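Local coordinates for designed helical repeat protein (Synthetic construct, PDB 5CWD) that is a de novo designed helical repeat protein with no known natural function, at residues 55-60 against 96-101. Numbering follows the deposited sequence.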
ATOM      1  N   ALA A  55       0.978   4.651   3.937  1.00 52.50           N
ATOM      2  CA  ALA A  55       0.217   5.868   3.666  1.00 52.09           C
ATOM      3  C   ALA A  55      -0.143   5.966   2.184  1.00 51.14           C
ATOM      4  O   ALA A  55      -1.263   6.335   1.827  1.00 49.64           O
ATOM      5  CB  ALA A  55       1.002   7.090   4.097  1.00 53.26           C
ATOM      6  N   ALA A  56       0.818   5.623   1.332  1.00 52.84           N
ATOM      7  CA  ALA A  56       0.633   5.673  -0.114  1.00 50.03           C
ATOM      8  C   ALA A  56      -0.466   4.718  -0.559  1.00 50.57           C
ATOM      9  O   ALA A  56      -1.316   5.073  -1.375  1.00 56.34           O
ATOM     10  CB  ALA A  56       1.938   5.345  -0.821  1.00 51.45           C
ATOM     11  N   ALA A  57      -0.439   3.502  -0.027  1.00 51.45           N
ATOM     12  CA  ALA A  57      -1.487   2.529  -0.309  1.00 49.58           C
ATOM     13  C   ALA A  57      -2.831   3.055   0.179  1.00 50.38           C
ATOM     14  O   ALA A  57      -3.833   2.984  -0.536  1.00 52.09           O
ATOM     15  CB  ALA A  57      -1.168   1.199   0.343  1.00 50.99           C
ATOM     16  N   ARG A  58      -2.843   3.582   1.401  1.00 53.18           N
ATOM     17  CA  ARG A  58      -4.048   4.185   1.960  1.00 51.99           C
ATOM     18  C   ARG A  58      -4.621   5.238   1.014  1.00 54.05           C
ATOM     19  O   ARG A  58      -5.814   5.230   0.707  1.00 57.39           O
ATOM     20  CB  ARG A  58      -3.747   4.816   3.319  1.00 54.29           C
ATOM     21  CG  ARG A  58      -4.660   4.340   4.433  1.00 57.40           C
ATOM     22  CD  ARG A  58      -4.291   4.978   5.762  1.00 59.14           C
ATOM     23  NE  ARG A  58      -2.883   4.772   6.096  1.00 58.08           N
ATOM     24  CZ  ARG A  58      -2.368   3.611   6.490  1.00 61.02           C
ATOM     25  NH1 ARG A  58      -3.139   2.536   6.595  1.00 63.88           N
ATOM     26  NH2 ARG A  58      -1.076   3.523   6.774  1.00 59.58           N
ATOM     27  N   ALA A  59      -3.757   6.135   0.550  1.00 54.86           N
ATOM     28  CA  ALA A  59      -4.160   7.186  -0.378  1.00 55.74           C
ATOM     29  C   ALA A  59      -4.708   6.598  -1.672  1.00 58.03           C
ATOM     30  O   ALA A  59      -5.814   6.940  -2.100  1.00 61.53           O
ATOM     31  CB  ALA A  59      -2.986   8.103  -0.676  1.00 56.59           C
ATOM     32  N   ALA A  60      -3.930   5.716  -2.291  1.00 56.46           N
ATOM     33  CA  ALA A  60      -4.333   5.077  -3.539  1.00 55.16           C
ATOM     34  C   ALA A  60      -5.677   4.378  -3.383  1.00 57.80           C
ATOM     35  O   ALA A  60      -6.478   4.342  -4.316  1.00 63.95           O
ATOM     36  CB  ALA A  60      -3.281   4.092  -3.991  1.00 54.51           C
ATOM     37  N   GLU A  96      -0.694  -5.119   2.270  1.00 50.67           N
ATOM     38  CA  GLU A  96      -1.425  -5.283   3.523  1.00 52.52           C
ATOM     39  C   GLU A  96      -2.192  -4.009   3.890  1.00 51.93           C
ATOM     40  O   GLU A  96      -3.397  -4.058   4.169  1.00 53.50           O
ATOM     41  CB  GLU A  96      -0.463  -5.679   4.645  1.00 55.31           C
ATOM     42  CG  GLU A  96       0.124  -7.080   4.473  1.00 54.99           C
ATOM     43  CD  GLU A  96       1.202  -7.408   5.494  1.00 59.33           C
ATOM     44  OE1 GLU A  96       1.607  -6.505   6.258  1.00 58.52           O
ATOM     45  OE2 GLU A  96       1.645  -8.577   5.530  1.00 60.58           O
ATOM     46  N   ALA A  97      -1.503  -2.870   3.873  1.00 50.75           N
ATOM     47  CA  ALA A  97      -2.143  -1.590   4.175  1.00 50.33           C
ATOM     48  C   ALA A  97      -3.293  -1.316   3.209  1.00 48.85           C
ATOM     49  O   ALA A  97      -4.351  -0.819   3.605  1.00 51.00           O
ATOM     50  CB  ALA A  97      -1.127  -0.466   4.118  1.00 52.68           C
ATOM     51  N   ALA A  98      -3.078  -1.647   1.940  1.00 48.51           N
ATOM     52  CA  ALA A  98      -4.108  -1.483   0.922  1.00 49.22           C
ATOM     53  C   ALA A  98      -5.323  -2.344   1.235  1.00 47.75           C
ATOM     54  O   ALA A  98      -6.460  -1.889   1.129  1.00 49.40           O
ATOM     55  CB  ALA A  98      -3.555  -1.834  -0.447  1.00 51.36           C
ATOM     56  N   ALA A  99      -5.076  -3.592   1.615  1.00 47.56           N
ATOM     57  CA  ALA A  99      -6.154  -4.507   1.959  1.00 47.15           C
ATOM     58  C   ALA A  99      -6.919  -3.983   3.162  1.00 47.53           C
ATOM     59  O   ALA A  99      -8.149  -4.010   3.183  1.00 48.96           O
ATOM     60  CB  ALA A  99      -5.609  -5.892   2.243  1.00 50.39           C
ATOM     61  N   ARG A 100      -6.187  -3.510   4.164  1.00 50.21           N
ATOM     62  CA  ARG A 100      -6.818  -2.958   5.358  1.00 47.87           C
ATOM     63  C   ARG A 100      -7.686  -1.755   5.015  1.00 46.86           C
ATOM     64  O   ARG A 100      -8.851  -1.692   5.409  1.00 49.24           O
ATOM     65  CB  ARG A 100      -5.763  -2.569   6.394  1.00 50.23           C
ATOM     66  CG  ARG A 100      -5.154  -3.766   7.109  1.00 52.63           C
ATOM     67  CD  ARG A 100      -4.323  -3.352   8.308  1.00 55.35           C
ATOM     68  NE  ARG A 100      -3.019  -2.822   7.918  1.00 54.81           N
ATOM     69  CZ  ARG A 100      -1.945  -3.568   7.674  1.00 57.14           C
ATOM     70  NH1 ARG A 100      -2.006  -4.893   7.768  1.00 56.95           N
ATOM     71  NH2 ARG A 100      -0.804  -2.987   7.330  1.00 59.67           N
ATOM     72  N   ALA A 101      -7.119  -0.804   4.282  1.00 45.97           N
ATOM     73  CA  ALA A 101      -7.880   0.359   3.845  1.00 47.27           C
ATOM     74  C   ALA A 101      -9.130  -0.082   3.085  1.00 51.46           C
ATOM     75  O   ALA A 101     -10.239   0.390   3.353  1.00 53.68           O
ATOM     76  CB  ALA A 101      -7.020   1.256   2.981  1.00 47.53           C
TER
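The guanidinium of R58 lies obliquely by A97, with NH1 4.4 Å from A97 CB, and its NH2 forms a long, weak ion pair with OE1 of E54, one turn earlier on the same helix. A bend at chi3 (-54°) turns the guanidinium back in that direction, while the aliphatic root of the side chain packs against the other helix: R58 CG sits 4.1 Å from A101 CB. The guanidinium of R100 lies with one face over the backbone of its own helix at E96 C and A97 N. R100 NE is 5.5 Å from R58 NH1, and E54, also a weak partner of R100, probably eases the repulsion between the like charges. The principle illustrated is close helix packing through alanine, here joining helix 45-63 to helix 87-105 within a designed helical repeat fold. The two run in broadly the same sense, at 39°, and their axes approach to 8.0 Å. Beneath the arginines, A57 CB points toward the other helix and bears on its backbone, 3.8 Å from A98 N, with A97 CB and A98 CB 4.1 and 3.9 Å away. A57 also touches F94, one turn before A98.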